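Side-chain contacts in aromatic-L-amino-acid decarboxylase (Catharanthus roseus, PDB 6EEW), which uses pyridoxal 5'-phosphate to decarboxylate L-tryptophan to tryptamine and L-5-hydroxytryptophan to serotonin, working as a homodimer: residues I175-E180 / G281-V286; R181-L186 / G192-Y197; E415-R420 / G463-L468; F427-D432 / E439-K444. All coordinates share one frame; numbering follows the deposited sequence.

Contact 1: residues I175-E180 / G281-V286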
loop_
_atom_site.group_PDB
_atom_site.type_symbol
_atom_site.label_atom_id
_atom_site.label_comp_id
_atom_site.label_asym_id
_atom_site.label_seq_id
_atom_site.Cartn_x
_atom_site.Cartn_y
_atom_site.Cartn_z
ATOM N N ILE A 175 12.502 7.481 8.532
ATOM C CA ILE A 175 12.875 7.329 9.937
ATOM C C ILE A 175 13.772 6.112 10.128
ATOM O O ILE A 175 14.736 6.146 10.905
ATOM C CB ILE A 175 11.621 7.210 10.820
ATOM C CG1 ILE A 175 10.738 8.442 10.688
ATOM C CG2 ILE A 175 12.015 6.979 12.271
ATOM C CD1 ILE A 175 9.525 8.389 11.615
ATOM N N ILE A 176 13.458 5.006 9.453
ATOM C CA ILE A 176 14.296 3.820 9.618
ATOM C C ILE A 176 15.667 4.059 8.999
ATOM O O ILE A 176 16.694 3.640 9.547
ATOM C CB ILE A 176 13.622 2.573 9.016
ATOM C CG1 ILE A 176 12.412 2.147 9.858
ATOM C CG2 ILE A 176 14.644 1.447 8.907
ATOM C CD1 ILE A 176 11.633 1.006 9.292
ATOM N N ALA A 177 15.710 4.733 7.849
ATOM C CA ALA A 177 16.989 5.085 7.238
ATOM C C ALA A 177 17.856 5.885 8.205
ATOM O O ALA A 177 19.041 5.579 8.407
ATOM C CB ALA A 177 16.752 5.869 5.942
ATOM N N ALA A 178 17.280 6.915 8.818
ATOM C CA ALA A 178 18.038 7.705 9.782
ATOM C C ALA A 178 18.486 6.849 10.964
ATOM O O ALA A 178 19.644 6.935 11.415
ATOM C CB ALA A 178 17.202 8.891 10.260
ATOM N N ARG A 179 17.560 6.038 11.498
ATOM C CA ARG A 179 17.873 5.150 12.617
ATOM C C ARG A 179 19.050 4.248 12.290
ATOM O O ARG A 179 19.957 4.069 13.106
ATOM C CB ARG A 179 16.647 4.307 12.985
ATOM C CG ARG A 179 16.861 3.349 14.182
ATOM C CD ARG A 179 15.801 2.224 14.191
ATOM N NE ARG A 179 16.073 1.239 13.144
ATOM C CZ ARG A 179 15.196 0.348 12.694
ATOM N NH1 ARG A 179 13.962 0.309 13.185
ATOM N NH2 ARG A 179 15.547 -0.486 11.727
ATOM N N GLU A 180 19.050 3.664 11.096
ATOM C CA GLU A 180 20.100 2.716 10.752
ATOM C C GLU A 180 21.426 3.430 10.521
ATOM O O GLU A 180 22.484 2.883 10.833
ATOM C CB GLU A 180 19.702 1.881 9.538
ATOM C CG GLU A 180 18.730 0.735 9.846
ATOM C CD GLU A 180 19.220 -0.241 10.928
ATOM O OE1 GLU A 180 20.431 -0.574 10.968
ATOM O OE2 GLU A 180 18.380 -0.672 11.754
ATOM N N GLY A 281 23.306 17.322 12.705
ATOM C CA GLY A 281 23.299 15.993 12.119
ATOM C C GLY A 281 21.963 15.295 12.171
ATOM O O GLY A 281 21.910 14.064 12.159
ATOM N N ILE A 282 20.884 16.055 12.237
ATOM C CA ILE A 282 19.530 15.524 12.288
ATOM C C ILE A 282 19.022 15.328 10.871
ATOM O O ILE A 282 19.110 16.238 10.039
ATOM C CB ILE A 282 18.610 16.478 13.066
ATOM C CG1 ILE A 282 19.141 16.667 14.494
ATOM C CG2 ILE A 282 17.165 15.998 13.006
ATOM C CD1 ILE A 282 18.562 17.858 15.227
ATOM N N TRP A 283 18.467 14.154 10.596
ATOM C CA TRP A 283 17.789 13.928 9.328
ATOM C C TRP A 283 16.485 14.701 9.326
ATOM O O TRP A 283 15.631 14.481 10.186
ATOM C CB TRP A 283 17.499 12.449 9.125
ATOM C CG TRP A 283 16.799 12.148 7.850
ATOM C CD1 TRP A 283 15.620 12.685 7.404
ATOM C CD2 TRP A 283 17.168 11.155 6.893
ATOM N NE1 TRP A 283 15.266 12.122 6.204
ATOM C CE2 TRP A 283 16.196 11.172 5.875
ATOM C CE3 TRP A 283 18.238 10.263 6.789
ATOM C CZ2 TRP A 283 16.271 10.349 4.766
ATOM C CZ3 TRP A 283 18.307 9.446 5.689
ATOM C CH2 TRP A 283 17.334 9.491 4.694
ATOM N N ILE A 284 16.310 15.589 8.364
ATOM C CA ILE A 284 15.083 16.362 8.265
ATOM C C ILE A 284 14.264 15.861 7.087
ATOM O O ILE A 284 14.749 15.788 5.946
ATOM C CB ILE A 284 15.361 17.873 8.170
ATOM C CG1 ILE A 284 14.035 18.636 8.082
ATOM C CG2 ILE A 284 16.335 18.191 7.034
ATOM C CD1 ILE A 284 14.202 20.129 8.205
ATOM N N HIS A 285 13.017 15.509 7.374
ATOM C CA HIS A 285 12.069 15.079 6.366
ATOM C C HIS A 285 10.939 16.087 6.347
ATOM O O HIS A 285 10.413 16.456 7.404
ATOM C CB HIS A 285 11.517 13.671 6.649
ATOM C CG HIS A 285 10.393 13.290 5.741
ATOM N ND1 HIS A 285 10.594 12.690 4.516
ATOM C CD2 HIS A 285 9.054 13.485 5.849
ATOM C CE1 HIS A 285 9.425 12.517 3.915
ATOM N NE2 HIS A 285 8.476 12.987 4.706
ATOM N N VAL A 286 10.577 16.534 5.155
ATOM C CA VAL A 286 9.485 17.474 4.979
ATOM C C VAL A 286 8.265 16.679 4.538
ATOM O O VAL A 286 8.246 16.087 3.446
ATOM C CB VAL A 286 9.848 18.582 3.988
ATOM C CG1 VAL A 286 8.641 19.432 3.698
ATOM C CG2 VAL A 286 10.971 19.435 4.587
#
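Ala177 and Ala178, neighbours on helix 167-186, lie along the indole of Trp283. Both methyls reach the ring obliquely. The CB of Ala177 meets the outer end of the six-membered ring, 3.9 Å from CH2 of Trp283 and equally close to CZ3. The CB of Ala178 sits nearer the root, 3.7 Å from CB of Trp283, and also touches CE3. The indole therefore lies lengthwise beside two successive small residues, and their size lets the helix come near: the CA atoms of Ala178 and Trp283 are 6.2 Å apart. Trp283 places its CG anti to the backbone N (chi1 180°), which sends the ring out to the helix. Its NE1 donates to Ser312 OG on the next strand, which fixes the turn of the ring. A leucine in place of Trp283 would probably leave Ser312 without the indole N-H and open a gap beside Ala177. Arg179 on the same helix bonds to Lys211 O and Leu212 O of the second subunit. Strand 283-287 runs parallel between strands 251-258 and 312-315. Phe254 of the first of these meets the indole, with the ring planes about 25° apart. Helix 167-186 packs on the Trp283 side, while Ile284 faces helix 270-280, a layering of helix, sheet and helix.

Contact 2: residues R181-L186 / G192-Y197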
loop_
_atom_site.group_PDB
_atom_site.type_symbol
_atom_site.label_atom_id
_atom_site.label_comp_id
_atom_site.label_asym_id
_atom_site.label_seq_id
_atom_site.Cartn_x
_atom_site.Cartn_y
_atom_site.Cartn_z
ATOM N N ARG A 181 21.406 4.640 9.956
ATOM C CA ARG A 181 22.656 5.398 9.886
ATOM C C ARG A 181 23.263 5.534 11.276
ATOM O O ARG A 181 24.453 5.235 11.500
ATOM C CB ARG A 181 22.422 6.776 9.274
ATOM C CG ARG A 181 23.698 7.598 9.221
ATOM C CD ARG A 181 23.529 8.909 8.495
ATOM N NE ARG A 181 22.541 9.781 9.115
ATOM C CZ ARG A 181 22.139 10.915 8.550
ATOM N NH1 ARG A 181 22.643 11.266 7.378
ATOM N NH2 ARG A 181 21.237 11.692 9.139
ATOM N N ALA A 182 22.433 5.935 12.243
ATOM C CA ALA A 182 22.924 6.036 13.616
ATOM C C ALA A 182 23.419 4.686 14.137
ATOM O O ALA A 182 24.518 4.598 14.687
ATOM C CB ALA A 182 21.836 6.604 14.531
ATOM N N LEU A 183 22.632 3.615 13.956
ATOM C CA LEU A 183 22.988 2.324 14.558
ATOM C C LEU A 183 24.260 1.747 13.947
ATOM O O LEU A 183 25.045 1.092 14.638
ATOM C CB LEU A 183 21.847 1.321 14.418
ATOM C CG LEU A 183 20.512 1.646 15.097
ATOM C CD1 LEU A 183 19.509 0.504 14.869
ATOM C CD2 LEU A 183 20.674 1.982 16.577
ATOM N N GLU A 184 24.467 1.938 12.645
ATOM C CA GLU A 184 25.722 1.491 12.056
ATOM C C GLU A 184 26.889 2.324 12.576
ATOM O O GLU A 184 27.998 1.795 12.735
ATOM C CB GLU A 184 25.655 1.548 10.525
ATOM C CG GLU A 184 24.688 0.566 9.874
ATOM C CD GLU A 184 24.802 0.565 8.355
ATOM O OE1 GLU A 184 25.839 1.029 7.832
ATOM O OE2 GLU A 184 23.845 0.125 7.677
ATOM N N LYS A 185 26.661 3.610 12.876
ATOM C CA LYS A 185 27.735 4.410 13.458
ATOM C C LYS A 185 28.036 3.996 14.897
ATOM O O LYS A 185 29.200 3.850 15.281
ATOM C CB LYS A 185 27.368 5.892 13.399
ATOM C CG LYS A 185 28.325 6.820 14.155
ATOM C CD LYS A 185 27.759 8.253 14.230
ATOM C CE LYS A 185 28.621 9.175 15.103
ATOM N NZ LYS A 185 28.006 10.524 15.297
ATOM N N LEU A 186 26.997 3.807 15.711
ATOM C CA LEU A 186 27.134 3.695 17.157
ATOM C C LEU A 186 26.848 2.309 17.721
ATOM O O LEU A 186 27.147 2.071 18.894
ATOM C CB LEU A 186 26.188 4.695 17.836
ATOM C CG LEU A 186 26.309 6.161 17.414
ATOM C CD1 LEU A 186 25.185 6.988 18.025
ATOM C CD2 LEU A 186 27.657 6.714 17.820
ATOM N N GLY A 192 18.484 3.474 22.363
ATOM C CA GLY A 192 17.918 4.160 23.509
ATOM C C GLY A 192 18.331 5.611 23.659
ATOM O O GLY A 192 17.854 6.276 24.582
ATOM N N LYS A 193 19.240 6.099 22.813
ATOM C CA LYS A 193 19.679 7.492 22.816
ATOM C C LYS A 193 19.044 8.333 21.718
ATOM O O LYS A 193 19.151 9.563 21.769
ATOM C CB LYS A 193 21.202 7.561 22.656
ATOM C CG LYS A 193 21.946 6.895 23.783
ATOM C CD LYS A 193 23.450 6.955 23.601
ATOM C CE LYS A 193 24.148 6.282 24.771
ATOM N NZ LYS A 193 25.631 6.363 24.679
ATOM N N LEU A 194 18.404 7.710 20.730
ATOM C CA LEU A 194 17.977 8.410 19.522
ATOM C C LEU A 194 16.668 9.153 19.770
ATOM O O LEU A 194 15.668 8.552 20.183
ATOM C CB LEU A 194 17.830 7.416 18.373
ATOM C CG LEU A 194 19.032 6.481 18.204
ATOM C CD1 LEU A 194 18.905 5.647 16.933
ATOM C CD2 LEU A 194 20.354 7.239 18.238
ATOM N N VAL A 195 16.667 10.457 19.508
ATOM C CA VAL A 195 15.513 11.310 19.762
ATOM C C VAL A 195 14.933 11.778 18.438
ATOM O O VAL A 195 15.671 12.178 17.528
ATOM C CB VAL A 195 15.882 12.514 20.645
ATOM C CG1 VAL A 195 14.651 13.394 20.889
ATOM C CG2 VAL A 195 16.463 12.024 21.948
ATOM N N CYS A 196 13.609 11.731 18.335
ATOM C CA CYS A 196 12.888 12.216 17.172
ATOM C C CYS A 196 12.074 13.432 17.582
ATOM O O CYS A 196 11.560 13.485 18.705
ATOM C CB CYS A 196 11.946 11.151 16.599
ATOM S SG CYS A 196 12.746 9.681 15.928
ATOM N N TYR A 197 11.955 14.400 16.668
ATOM C CA TYR A 197 11.288 15.668 16.926
ATOM C C TYR A 197 10.171 15.884 15.909
ATOM O O TYR A 197 10.341 15.601 14.716
ATOM C CB TYR A 197 12.287 16.837 16.872
ATOM C CG TYR A 197 13.513 16.670 17.759
ATOM C CD1 TYR A 197 14.657 16.041 17.290
ATOM C CD2 TYR A 197 13.527 17.162 19.055
ATOM C CE1 TYR A 197 15.778 15.893 18.099
ATOM C CE2 TYR A 197 14.646 17.024 19.873
ATOM C CZ TYR A 197 15.768 16.390 19.388
ATOM O OH TYR A 197 16.872 16.249 20.198
#
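Leu194 packs on Ala182 and Leu183 in a small apolar contact between the end of a helix and the start of the strand that follows it. This is the second half of a beta-alpha-beta crossover in the large cofactor-binding domain of a fold type I pyridoxal-phosphate enzyme. Strand 160-164 leads into helix 167-186, and a short loop returns the chain to strand 194-199, which runs parallel to the first but lies far across the same sheet. The connection, residues 187-193, is short, and the last helical turn stays over the strand it leads to. The CA atoms of Ala182 and Leu194 are 8.1 Å apart. Leu194 is buried, and its neighbours on the sheet are Val251 and Leu253 of strand 251-258; Ala182 also rests on Leu253. On the same helix, Glu184 forms a salt bridge with Arg340. Leu183 leans from the helix onto the connecting loop, touching Ser190 and Ile191. Its side chain and that of Leu194 cross at a slant. Leu194 holds CG anti to its carbonyl carbon (chi1 -49°), and this turns the forked end up to the helix. The fork receives the alanine methyl almost evenly: CB of Ala182 is 3.9 Å from CD1 of Leu194 and 4.0 Å from its CD2. The same CD1 of Leu194 also meets CD2 of Leu183, at 4.1 Å.

Contact 3: residues E415-R420 / G463-L468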
loop_
_atom_site.group_PDB
_atom_site.type_symbol
_atom_site.label_atom_id
_atom_site.label_comp_id
_atom_site.label_asym_id
_atom_site.label_seq_id
_atom_site.Cartn_x
_atom_site.Cartn_y
_atom_site.Cartn_z
ATOM N N GLU A 415 -15.132 34.966 12.954
ATOM C CA GLU A 415 -13.745 35.393 12.963
ATOM C C GLU A 415 -12.913 34.313 12.305
ATOM O O GLU A 415 -13.200 33.120 12.457
ATOM C CB GLU A 415 -13.260 35.660 14.395
ATOM C CG GLU A 415 -12.825 34.425 15.176
ATOM C CD GLU A 415 -12.232 34.778 16.534
ATOM O OE1 GLU A 415 -12.432 35.923 17.001
ATOM O OE2 GLU A 415 -11.558 33.921 17.134
ATOM N N ILE A 416 -11.891 34.742 11.572
ATOM C CA ILE A 416 -10.891 33.828 11.037
ATOM C C ILE A 416 -9.855 33.587 12.128
ATOM O O ILE A 416 -9.204 34.528 12.594
ATOM C CB ILE A 416 -10.241 34.394 9.765
ATOM C CG1 ILE A 416 -11.307 34.804 8.744
ATOM C CG2 ILE A 416 -9.321 33.355 9.151
ATOM C CD1 ILE A 416 -12.123 33.646 8.203
ATOM N N VAL A 417 -9.682 32.321 12.517
ATOM C CA VAL A 417 -8.889 31.996 13.700
ATOM C C VAL A 417 -7.394 32.044 13.404
ATOM O O VAL A 417 -6.599 32.477 14.245
ATOM C CB VAL A 417 -9.313 30.618 14.234
ATOM C CG1 VAL A 417 -8.450 30.220 15.419
ATOM C CG2 VAL A 417 -10.791 30.626 14.611
ATOM N N VAL A 418 -6.984 31.614 12.215
ATOM C CA VAL A 418 -5.573 31.566 11.842
ATOM C C VAL A 418 -5.483 31.863 10.352
ATOM O O VAL A 418 -6.458 31.632 9.626
ATOM C CB VAL A 418 -4.956 30.199 12.176
ATOM C CG1 VAL A 418 -4.795 30.051 13.672
ATOM C CG2 VAL A 418 -5.837 29.079 11.621
ATOM N N PRO A 419 -4.353 32.353 9.848
ATOM C CA PRO A 419 -4.305 32.774 8.443
ATOM C C PRO A 419 -4.551 31.603 7.500
ATOM O O PRO A 419 -4.094 30.485 7.736
ATOM C CB PRO A 419 -2.891 33.354 8.287
ATOM C CG PRO A 419 -2.446 33.653 9.683
ATOM C CD PRO A 419 -3.091 32.621 10.550
ATOM N N ARG A 420 -5.289 31.876 6.423
ATOM C CA ARG A 420 -5.513 30.905 5.359
ATOM C C ARG A 420 -4.274 30.860 4.475
ATOM O O ARG A 420 -4.005 31.813 3.740
ATOM C CB ARG A 420 -6.755 31.278 4.551
ATOM C CG ARG A 420 -6.982 30.393 3.325
ATOM C CD ARG A 420 -7.744 31.108 2.213
ATOM N NE ARG A 420 -7.042 32.303 1.766
ATOM C CZ ARG A 420 -5.982 32.298 0.965
ATOM N NH1 ARG A 420 -5.478 31.158 0.517
ATOM N NH2 ARG A 420 -5.409 33.438 0.627
ATOM N N GLY A 463 -4.659 25.062 20.010
ATOM C CA GLY A 463 -4.397 26.057 21.043
ATOM C C GLY A 463 -5.578 26.315 21.949
ATOM O O GLY A 463 -5.828 27.466 22.326
ATOM N N GLY A 464 -6.321 25.273 22.306
ATOM C CA GLY A 464 -7.479 25.471 23.155
ATOM C C GLY A 464 -8.652 26.144 22.485
ATOM O O GLY A 464 -9.593 26.551 23.171
ATOM N N ILE A 465 -8.610 26.307 21.171
ATOM C CA ILE A 465 -9.642 27.012 20.426
ATOM C C ILE A 465 -10.349 25.998 19.544
ATOM O O ILE A 465 -9.697 25.293 18.760
ATOM C CB ILE A 465 -9.039 28.146 19.583
ATOM C CG1 ILE A 465 -8.289 29.132 20.486
ATOM C CG2 ILE A 465 -10.125 28.851 18.781
ATOM C CD1 ILE A 465 -7.570 30.223 19.733
ATOM N N TYR A 466 -11.672 25.921 19.678
ATOM C CA TYR A 466 -12.509 25.093 18.820
ATOM C C TYR A 466 -12.867 25.902 17.579
ATOM O O TYR A 466 -13.316 27.047 17.684
ATOM C CB TYR A 466 -13.774 24.650 19.562
ATOM C CG TYR A 466 -14.704 23.727 18.781
ATOM C CD1 TYR A 466 -15.589 24.219 17.833
ATOM C CD2 TYR A 466 -14.703 22.356 19.019
ATOM C CE1 TYR A 466 -16.438 23.367 17.134
ATOM C CE2 TYR A 466 -15.539 21.501 18.329
ATOM C CZ TYR A 466 -16.405 22.007 17.387
ATOM O OH TYR A 466 -17.239 21.144 16.707
ATOM N N MET A 467 -12.654 25.313 16.408
ATOM C CA MET A 467 -12.915 26.007 15.159
ATOM C C MET A 467 -13.474 25.040 14.124
ATOM O O MET A 467 -13.241 23.826 14.188
ATOM C CB MET A 467 -11.632 26.669 14.647
ATOM C CG MET A 467 -10.581 25.699 14.156
ATOM S SD MET A 467 -8.939 26.437 14.229
ATOM C CE MET A 467 -8.697 26.502 16.005
ATOM N N LEU A 468 -14.268 25.586 13.208
ATOM C CA LEU A 468 -14.739 24.880 12.026
ATOM C C LEU A 468 -13.706 25.018 10.915
ATOM O O LEU A 468 -12.955 25.995 10.866
ATOM C CB LEU A 468 -16.081 25.451 11.565
ATOM C CG LEU A 468 -17.333 25.203 12.416
ATOM C CD1 LEU A 468 -17.223 25.773 13.821
ATOM C CD2 LEU A 468 -18.536 25.800 11.704
#
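No flat group lies where Val417 meets Met467 and Ile465; the contact is made by methyls and a thioether. The nearby ring, Tyr466, comes between the two partners in sequence but points away from Val417. It has Lys443 as a cation-pi partner and meets the ring of His459 with the planes about 10° apart. On the opposite side from Tyr466, Ile465 and Met467 face the two methyls of Val417. CG1 of Val417 touches the end of the methionine, 3.8 Å from CE of Met467 and 4.0 Å from SD. The same CG1 of Val417 reaches CG2 of Ile465, also at 4.0 Å, so one methyl joins both residues. The other branch, CG2 of Val417, lies 4.0 Å from CB of Met467. The two side chains meet at a slant. Met467 carries CG in the crowded position between its backbone N and carbonyl carbon (chi1 70°). A second bend at chi3, again 70°, brings the terminal methyl beside Val417. Cys426 of strand 424-429 lies beneath, touched by Met467 and paired through its backbone with Val417. The contact thus bridges over the strand between its two segments. Gly463 and Gly464, both with positive phi, form the turn from strand 459-462 into strand 465-471. The whole belongs to the four-stranded antiparallel sheet of the C-terminal domain, as in group II decarboxylases, with helix 438-451 packed on the Tyr466 side.

Contact 4: residues F427-D432 / E439-K444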
loop_
_atom_site.group_PDB
_atom_site.type_symbol
_atom_site.label_atom_id
_atom_site.label_comp_id
_atom_site.label_asym_id
_atom_site.label_seq_id
_atom_site.Cartn_x
_atom_site.Cartn_y
_atom_site.Cartn_z
ATOM N N PHE A 427 -12.369 28.881 10.830
ATOM C CA PHE A 427 -13.191 30.005 11.269
ATOM C C PHE A 427 -14.053 29.594 12.459
ATOM O O PHE A 427 -14.123 28.420 12.832
ATOM C CB PHE A 427 -14.061 30.537 10.131
ATOM C CG PHE A 427 -15.087 29.557 9.631
ATOM C CD1 PHE A 427 -14.709 28.463 8.873
ATOM C CD2 PHE A 427 -16.432 29.735 9.925
ATOM C CE1 PHE A 427 -15.654 27.565 8.412
ATOM C CE2 PHE A 427 -17.382 28.842 9.468
ATOM C CZ PHE A 427 -16.995 27.753 8.713
ATOM N N ARG A 428 -14.705 30.582 13.068
ATOM C CA ARG A 428 -15.578 30.284 14.200
ATOM C C ARG A 428 -16.520 31.459 14.431
ATOM O O ARG A 428 -16.325 32.550 13.898
ATOM C CB ARG A 428 -14.745 29.987 15.456
ATOM C CG ARG A 428 -14.234 31.245 16.155
ATOM C CD ARG A 428 -13.091 30.968 17.137
ATOM N NE ARG A 428 -13.489 30.753 18.524
ATOM C CZ ARG A 428 -13.086 31.517 19.536
ATOM N NH1 ARG A 428 -12.291 32.557 19.311
ATOM N NH2 ARG A 428 -13.481 31.251 20.773
ATOM N N LEU A 429 -17.560 31.214 15.217
ATOM C CA LEU A 429 -18.391 32.293 15.729
ATOM C C LEU A 429 -17.691 32.950 16.910
ATOM O O LEU A 429 -17.199 32.256 17.806
ATOM C CB LEU A 429 -19.761 31.765 16.149
ATOM C CG LEU A 429 -20.804 31.588 15.046
ATOM C CD1 LEU A 429 -21.963 30.739 15.549
ATOM C CD2 LEU A 429 -21.309 32.948 14.563
ATOM N N LYS A 430 -17.635 34.281 16.912
ATOM C CA LYS A 430 -16.990 34.964 18.020
ATOM C C LYS A 430 -17.703 34.633 19.330
ATOM O O LYS A 430 -18.915 34.402 19.352
ATOM C CB LYS A 430 -16.984 36.475 17.809
ATOM C CG LYS A 430 -16.012 36.977 16.758
ATOM C CD LYS A 430 -16.046 38.501 16.715
ATOM C CE LYS A 430 -14.993 39.067 15.783
ATOM N NZ LYS A 430 -15.139 40.538 15.650
ATOM N N PRO A 431 -16.974 34.632 20.447
ATOM C CA PRO A 431 -17.606 34.297 21.734
ATOM C C PRO A 431 -18.765 35.204 22.130
ATOM O O PRO A 431 -19.698 34.743 22.803
ATOM C CB PRO A 431 -16.442 34.405 22.733
ATOM C CG PRO A 431 -15.286 35.001 21.970
ATOM C CD PRO A 431 -15.507 34.653 20.540
ATOM N N ASP A 432 -18.742 36.473 21.738
ATOM C CA ASP A 432 -19.743 37.423 22.209
ATOM C C ASP A 432 -21.062 37.352 21.446
ATOM O O ASP A 432 -22.000 38.075 21.804
ATOM C CB ASP A 432 -19.181 38.847 22.142
ATOM C CG ASP A 432 -18.734 39.232 20.742
ATOM O OD1 ASP A 432 -18.730 38.355 19.853
ATOM O OD2 ASP A 432 -18.395 40.415 20.525
ATOM N N GLU A 439 -17.459 27.461 22.580
ATOM C CA GLU A 439 -17.207 26.121 22.050
ATOM C C GLU A 439 -18.511 25.387 21.746
ATOM O O GLU A 439 -18.656 24.766 20.685
ATOM C CB GLU A 439 -16.337 25.312 23.017
ATOM C CG GLU A 439 -15.877 23.976 22.418
ATOM C CD GLU A 439 -14.812 23.254 23.248
ATOM O OE1 GLU A 439 -13.835 23.913 23.670
ATOM O OE2 GLU A 439 -14.939 22.022 23.453
ATOM N N GLU A 440 -19.480 25.447 22.663
ATOM C CA GLU A 440 -20.756 24.786 22.408
ATOM C C GLU A 440 -21.505 25.439 21.253
ATOM O O GLU A 440 -22.172 24.749 20.477
ATOM C CB GLU A 440 -21.617 24.759 23.669
ATOM C CG GLU A 440 -21.275 23.610 24.610
ATOM C CD GLU A 440 -21.421 22.240 23.940
ATOM O OE1 GLU A 440 -22.480 21.981 23.322
ATOM O OE2 GLU A 440 -20.480 21.423 24.033
ATOM N N VAL A 441 -21.432 26.768 21.131
ATOM C CA VAL A 441 -22.131 27.446 20.041
ATOM C C VAL A 441 -21.595 26.966 18.699
ATOM O O VAL A 441 -22.354 26.615 17.785
ATOM C CB VAL A 441 -21.997 28.973 20.178
ATOM C CG1 VAL A 441 -22.717 29.671 19.031
ATOM C CG2 VAL A 441 -22.519 29.452 21.531
ATOM N N ASN A 442 -20.271 26.919 18.572
ATOM C CA ASN A 442 -19.694 26.484 17.309
ATOM C C ASN A 442 -19.943 24.998 17.065
ATOM O O ASN A 442 -20.153 24.579 15.918
ATOM C CB ASN A 442 -18.199 26.804 17.304
ATOM C CG ASN A 442 -17.919 28.287 17.088
ATOM O OD1 ASN A 442 -18.044 28.806 15.977
ATOM N ND2 ASN A 442 -17.542 28.976 18.162
ATOM N N LYS A 443 -19.955 24.190 18.130
ATOM C CA LYS A 443 -20.247 22.768 17.982
ATOM C C LYS A 443 -21.673 22.546 17.495
ATOM O O LYS A 443 -21.924 21.702 16.624
ATOM C CB LYS A 443 -20.008 22.064 19.317
ATOM C CG LYS A 443 -19.502 20.643 19.192
ATOM C CD LYS A 443 -19.441 19.968 20.561
ATOM C CE LYS A 443 -18.815 20.889 21.608
ATOM N NZ LYS A 443 -17.437 21.331 21.248
ATOM N N LYS A 444 -22.620 23.313 18.036
ATOM C CA LYS A 444 -24.002 23.226 17.580
ATOM C C LYS A 444 -24.123 23.636 16.120
ATOM O O LYS A 444 -24.851 23.002 15.345
ATOM C CB LYS A 444 -24.892 24.105 18.457
ATOM C CG LYS A 444 -26.368 24.036 18.117
ATOM C CD LYS A 444 -26.846 22.590 18.002
ATOM C CE LYS A 444 -28.364 22.503 18.081
ATOM N NZ LYS A 444 -29.032 23.507 17.205
#
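The N-H of Leu429 is held by OD1 of Asn442 in a short, nearly straight bond, 2.6 Å from N to OD1 with an angle of 175° at the hydrogen. The donor lies in the plane of the amide carbonyl, on a lone pair of OD1. The other end of the same amide returns the bond: ND2 of Asn442 points at O of Leu429, but weakly, at 3.3 Å. ND2 also donates to Val438 O, one turn back in the helix. With CG beside its own backbone N (chi1 -75°), Asn442 extends from helix 438-451 to the backbone of strand 424-429 at Leu429. OD1 of Asn442 also rests against CB of Arg428, at 3.5 Å; the charged end of that arginine goes to Glu415. Beside the amide, CD1 of Leu429 meets CG1 of Val441 at 3.7 Å, the side chains crossing at about a right angle. Were Asn442 an alanine, the N-H of Leu429 would probably lose its acceptor. A side-chain amide from the helix thus serves Leu429 as a neighbouring strand's peptide would, accepting from N and donating, weakly, to O. Helix and strand are joined by one short hydrogen bond, a weak one and apolar packing.

Overall arrangement
The four contacts form two pairs at separate places in the subunit. Contacts 1 and 2 have centres 9 Å apart on the same seven-stranded mixed sheet of the large domain. Arg181 packs on Trp283 between them. Along the chain, contact 2 is nested inside the loop closed by contact 1. Contacts 3 and 4 follow later, with centres 10 Å apart, on the four-stranded antiparallel sheet, contact 4 nested inside contact 3. The salt bridge from Glu415 to Arg428 joins them. The pairs do not touch: contacts 1 and 3 have centres 32 Å apart. Contacts 1 and 2 join helix 167-186 to the large sheet; contact 3 joins strands across the small sheet and contact 4 sets helix 438-451 on it.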